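Local structure of alpha-galactosidase (Lactobacillus brevis, 3MI6) at residues K165-S171 against L285-F291; E280-N284 against L498-R503. The protein probably hydrolyses terminal, non-reducing alpha-D-galactose residues from alpha-D-galactosides. All coordinates share one frame; numbering follows the deposited sequence.

Overall arrangement
From the N terminus, the chain first reaches 165-171 at the end of strand 159-167. After 113 residues with much strand and no helix, it returns at 285-291, and contact 1 closes that all-beta excursion. Just before this return the chain passes through 280-284, which meets 498-503 only after another 213 residues, a span that includes the first four strands of the parallel barrel. The two loops therefore cross rather than nest. Contact 1 is a seam inside the N-terminal beta domain; contact 2 joins that domain to the catalytic barrel. Their centres are about 16 Å apart, and they touch directly where F291 CD1 packs against W283 CD1 at 3.7 Å.

Contact 1: residues K165-S171 against L285-F291; sequences KFTNPSS and LAPQATF
N168 reaches across to L285 with both its amide and its methylene. With CG swung anti to the backbone N (chi1 -171°), ND2 gives a 3.0 Å hydrogen bond to L285 O. That oxygen lies close to the plane of the asparagine amide, whereas ND2 sits above the carbonyl plane of L285. N168 CB rests on L285 CG at 4.0 Å, and ND2 has a second acceptor in E172 O. The N168 backbone is gripped as well: its N bonds to A289 O (3.0 Å), and its O takes the N-H of Q288. Residues A286-A289 form a type II turn leading into strand 290-301, which runs antiparallel to strand 159-167 in the middle of the large sheet of the family 36 N-terminal beta-sandwich domain. F166 and F291, a hydrogen-bonded pair, send their rings to one face, where both also touch L176 of strand 174-186. F166 CD1 meets the edge of the F291 ring near its plane, 4.2 Å from F291 CD2. On the other face the non-hydrogen-bonded pair T167 and T290 lie side by side, pointing the same way, their CG2 methyls 3.9 Å apart. Past the strands, P287 CB leans on S170 O at 3.3 Å.

Contact 2: residues E280-N284 against L498-R503; sequences EFGWN and LELPHR
E499 lies across W283, its carboxylate stacked over one face of the indole toward the rim, with the two planes 29° apart. E499 CD stands 3.7 Å above the indole plane of W283. This is the tight half of the contact, and the buried carboxylate is well supplied with donors. Its OE2 takes the backbone N of N284 at 2.8 Å and ND2 of the same residue at 3.1 Å, the two arriving from opposite faces of the carboxylate plane; ND2 also bonds to D495 O. R503 NE (2.7 Å) and NH2 (3.0 Å) both point at E499 OE1 in a side-on salt bridge, and that oxygen lies close to the guanidinium plane. Such a setting would be expected to keep E499 charged. The arginine chain runs extended from CG to NE and carries the guanidinium out to the indole; the turn at its last torsion (chi4 -86°) leaves the two planes nearly parallel, 10° apart, with W283 CH2 over the guanidinium face. H502 turns an edge toward the face of W283 in an offset edge-to-face pair.

The other half is looser; E280 and L498 are partly exposed there and lie beside the second subunit. G282 N makes a weak 3.1 Å hydrogen bond to L498 O, and P501 CG merely approaches E280 O at 3.7 Å. The carboxylate of E280 turns instead to R99 and Q91 of the second subunit. The contact thus sets strand 283-285, paired with strand 174-186, against the 3-10 segment 498-499 and the first turn of barrel helix 500-518.

Contact 1: residues K165-S171 against L285-F291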
# COMPACT_ATOMS: atom_id res chain seq x y z
N LYS D 165 -9.34 -34.26 24.14
CA LYS D 165 -10.32 -35.27 24.54
C LYS D 165 -10.76 -34.97 25.95
O LYS D 165 -9.92 -34.90 26.85
CB LYS D 165 -9.71 -36.66 24.51
CG LYS D 165 -10.68 -37.76 24.86
CD LYS D 165 -9.95 -39.09 24.98
CE LYS D 165 -10.79 -40.24 24.43
NZ LYS D 165 -10.17 -41.56 24.75
N PHE D 166 -12.06 -34.80 26.14
CA PHE D 166 -12.61 -34.47 27.45
C PHE D 166 -13.17 -35.73 28.11
O PHE D 166 -13.84 -36.52 27.46
CB PHE D 166 -13.75 -33.45 27.29
CG PHE D 166 -13.30 -32.08 26.88
CD1 PHE D 166 -12.82 -31.84 25.61
CD2 PHE D 166 -13.38 -31.01 27.75
CE1 PHE D 166 -12.41 -30.57 25.23
CE2 PHE D 166 -12.98 -29.74 27.37
CZ PHE D 166 -12.49 -29.53 26.12
N THR D 167 -12.88 -35.90 29.40
CA THR D 167 -13.44 -37.02 30.16
C THR D 167 -14.21 -36.51 31.37
O THR D 167 -13.76 -35.59 32.06
CB THR D 167 -12.35 -38.02 30.64
OG1 THR D 167 -11.35 -38.20 29.63
CG2 THR D 167 -13.00 -39.37 30.99
N ASN D 168 -15.38 -37.09 31.61
CA ASN D 168 -16.16 -36.78 32.81
C ASN D 168 -16.18 -37.98 33.75
O ASN D 168 -16.94 -38.93 33.51
CB ASN D 168 -17.59 -36.37 32.45
CG ASN D 168 -18.37 -35.83 33.64
OD1 ASN D 168 -17.84 -35.74 34.75
ND2 ASN D 168 -19.62 -35.46 33.42
N PRO D 169 -15.34 -37.96 34.80
CA PRO D 169 -15.29 -39.00 35.83
C PRO D 169 -16.15 -38.64 37.05
O PRO D 169 -16.34 -39.48 37.93
CB PRO D 169 -13.81 -39.02 36.23
CG PRO D 169 -13.14 -37.88 35.48
CD PRO D 169 -14.25 -37.00 34.98
N SER D 170 -16.65 -37.41 37.11
CA SER D 170 -17.52 -37.02 38.22
C SER D 170 -18.94 -37.57 38.04
O SER D 170 -19.25 -38.19 37.02
CB SER D 170 -17.53 -35.50 38.44
OG SER D 170 -18.49 -34.85 37.63
N SER D 171 -19.79 -37.32 39.02
CA SER D 171 -21.12 -37.91 39.01
C SER D 171 -22.17 -36.98 38.40
O SER D 171 -23.30 -37.39 38.14
CB SER D 171 -21.54 -38.28 40.42
OG SER D 171 -22.02 -37.12 41.08
N LEU D 285 -22.12 -33.96 28.18
CA LEU D 285 -21.14 -34.94 28.61
C LEU D 285 -21.62 -35.57 29.92
O LEU D 285 -21.38 -35.04 31.02
CB LEU D 285 -19.79 -34.24 28.81
CG LEU D 285 -18.47 -35.01 28.82
CD1 LEU D 285 -18.27 -35.75 27.51
CD2 LEU D 285 -17.34 -34.04 29.10
N ALA D 286 -22.33 -36.68 29.80
CA ALA D 286 -22.82 -37.39 30.97
C ALA D 286 -21.65 -37.96 31.79
O ALA D 286 -20.51 -38.03 31.31
CB ALA D 286 -23.74 -38.49 30.55
N PRO D 287 -21.92 -38.37 33.03
CA PRO D 287 -20.86 -39.06 33.77
C PRO D 287 -20.33 -40.29 33.01
O PRO D 287 -21.11 -41.04 32.40
CB PRO D 287 -21.57 -39.48 35.06
CG PRO D 287 -22.66 -38.49 35.22
CD PRO D 287 -23.14 -38.20 33.84
N GLN D 288 -19.00 -40.46 33.05
CA GLN D 288 -18.29 -41.58 32.42
C GLN D 288 -18.20 -41.40 30.91
O GLN D 288 -17.75 -42.30 30.19
CB GLN D 288 -18.93 -42.95 32.75
CG GLN D 288 -19.10 -43.26 34.24
CD GLN D 288 -17.85 -42.94 35.06
OE1 GLN D 288 -17.96 -42.45 36.19
NE2 GLN D 288 -16.67 -43.18 34.49
N ALA D 289 -18.63 -40.23 30.43
CA ALA D 289 -18.67 -39.93 29.01
C ALA D 289 -17.41 -39.19 28.56
O ALA D 289 -16.68 -38.62 29.37
CB ALA D 289 -19.91 -39.12 28.67
N THR D 290 -17.18 -39.21 27.25
CA THR D 290 -15.99 -38.62 26.68
C THR D 290 -16.32 -37.84 25.42
O THR D 290 -17.30 -38.14 24.73
CB THR D 290 -15.00 -39.70 26.27
OG1 THR D 290 -15.69 -40.71 25.53
CG2 THR D 290 -14.37 -40.32 27.50
N PHE D 291 -15.50 -36.85 25.13
CA PHE D 291 -15.64 -36.10 23.88
C PHE D 291 -14.29 -35.86 23.21
O PHE D 291 -13.40 -35.25 23.81
CB PHE D 291 -16.38 -34.77 24.11
CG PHE D 291 -16.50 -33.95 22.87
CD1 PHE D 291 -17.47 -34.23 21.93
CD2 PHE D 291 -15.62 -32.91 22.62
CE1 PHE D 291 -17.57 -33.50 20.77
CE2 PHE D 291 -15.71 -32.17 21.47
CZ PHE D 291 -16.69 -32.47 20.54

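Contact 2: residues E280-N284 against L498-R503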
# COMPACT_ATOMS: atom_id res chain seq x y z
N GLU D 280 -23.67 -22.64 17.31
CA GLU D 280 -24.50 -23.81 17.01
C GLU D 280 -23.81 -25.10 17.42
O GLU D 280 -23.82 -26.08 16.69
CB GLU D 280 -24.86 -23.86 15.53
CG GLU D 280 -25.65 -22.64 15.09
CD GLU D 280 -27.05 -22.59 15.69
OE1 GLU D 280 -27.95 -23.27 15.14
OE2 GLU D 280 -27.26 -21.86 16.70
N PHE D 281 -23.18 -25.07 18.59
CA PHE D 281 -22.57 -26.26 19.14
C PHE D 281 -22.61 -26.31 20.68
O PHE D 281 -22.44 -25.29 21.37
CB PHE D 281 -21.14 -26.44 18.66
CG PHE D 281 -20.38 -27.48 19.43
CD1 PHE D 281 -20.38 -28.80 19.03
CD2 PHE D 281 -19.66 -27.13 20.57
CE1 PHE D 281 -19.67 -29.76 19.74
CE2 PHE D 281 -18.96 -28.06 21.29
CZ PHE D 281 -18.95 -29.38 20.88
N GLY D 282 -22.82 -27.52 21.18
CA GLY D 282 -22.89 -27.77 22.60
C GLY D 282 -22.96 -29.27 22.76
O GLY D 282 -23.73 -29.93 22.06
N TRP D 283 -22.15 -29.82 23.66
CA TRP D 283 -22.12 -31.27 23.80
C TRP D 283 -22.34 -31.74 25.23
O TRP D 283 -21.51 -31.48 26.10
CB TRP D 283 -20.80 -31.80 23.30
CG TRP D 283 -20.82 -33.25 23.17
CD1 TRP D 283 -20.44 -34.16 24.10
CD2 TRP D 283 -21.24 -33.98 22.03
NE1 TRP D 283 -20.61 -35.42 23.61
CE2 TRP D 283 -21.10 -35.34 22.34
CE3 TRP D 283 -21.73 -33.61 20.78
CZ2 TRP D 283 -21.43 -36.35 21.44
CZ3 TRP D 283 -22.06 -34.61 19.88
CH2 TRP D 283 -21.91 -35.96 20.23
N ASN D 284 -23.46 -32.43 25.45
CA ASN D 284 -23.79 -32.97 26.77
C ASN D 284 -22.93 -34.17 27.15
O ASN D 284 -23.01 -35.24 26.55
CB ASN D 284 -25.27 -33.34 26.88
CG ASN D 284 -26.18 -32.14 26.74
OD1 ASN D 284 -26.27 -31.31 27.63
ND2 ASN D 284 -26.87 -32.05 25.60
N LEU D 498 -28.15 -28.81 20.18
CA LEU D 498 -26.91 -28.19 19.73
C LEU D 498 -25.87 -29.23 19.36
O LEU D 498 -24.72 -28.87 19.10
CB LEU D 498 -26.35 -27.29 20.81
CG LEU D 498 -27.20 -26.08 21.12
CD1 LEU D 498 -26.62 -25.37 22.30
CD2 LEU D 498 -27.28 -25.17 19.91
N GLU D 499 -26.26 -30.50 19.36
CA GLU D 499 -25.34 -31.58 19.03
C GLU D 499 -25.65 -32.14 17.66
O GLU D 499 -25.01 -33.09 17.23
CB GLU D 499 -25.46 -32.74 20.01
CG GLU D 499 -24.80 -32.58 21.36
CD GLU D 499 -25.16 -33.75 22.29
OE1 GLU D 499 -25.41 -34.87 21.77
OE2 GLU D 499 -25.20 -33.57 23.53
N LEU D 500 -26.65 -31.59 16.98
CA LEU D 500 -27.06 -32.14 15.69
C LEU D 500 -25.96 -31.96 14.66
O LEU D 500 -25.53 -32.92 14.04
CB LEU D 500 -28.35 -31.49 15.21
CG LEU D 500 -29.34 -32.22 14.30
CD1 LEU D 500 -30.28 -31.20 13.65
CD2 LEU D 500 -28.67 -33.08 13.23
N PRO D 501 -25.49 -30.71 14.48
CA PRO D 501 -24.48 -30.55 13.43
C PRO D 501 -23.34 -31.53 13.56
O PRO D 501 -23.04 -32.21 12.59
CB PRO D 501 -24.02 -29.11 13.63
CG PRO D 501 -25.24 -28.42 14.13
CD PRO D 501 -25.88 -29.42 15.06
N HIS D 502 -22.71 -31.64 14.72
CA HIS D 502 -21.58 -32.56 14.83
C HIS D 502 -21.99 -34.02 14.65
O HIS D 502 -21.25 -34.83 14.09
CB HIS D 502 -20.85 -32.39 16.14
CG HIS D 502 -19.60 -33.20 16.23
ND1 HIS D 502 -19.38 -34.12 17.23
CD2 HIS D 502 -18.51 -33.24 15.43
CE1 HIS D 502 -18.19 -34.67 17.05
NE2 HIS D 502 -17.65 -34.16 15.97
N ARG D 503 -23.18 -34.37 15.14
CA ARG D 503 -23.63 -35.75 15.07
C ARG D 503 -23.91 -36.10 13.62
O ARG D 503 -23.55 -37.19 13.16
CB ARG D 503 -24.87 -35.96 15.94
CG ARG D 503 -24.57 -36.14 17.41
CD ARG D 503 -25.83 -36.25 18.24
NE ARG D 503 -25.51 -36.48 19.64
CZ ARG D 503 -25.31 -37.69 20.17
NH1 ARG D 503 -25.38 -38.77 19.39
NH2 ARG D 503 -25.02 -37.81 21.46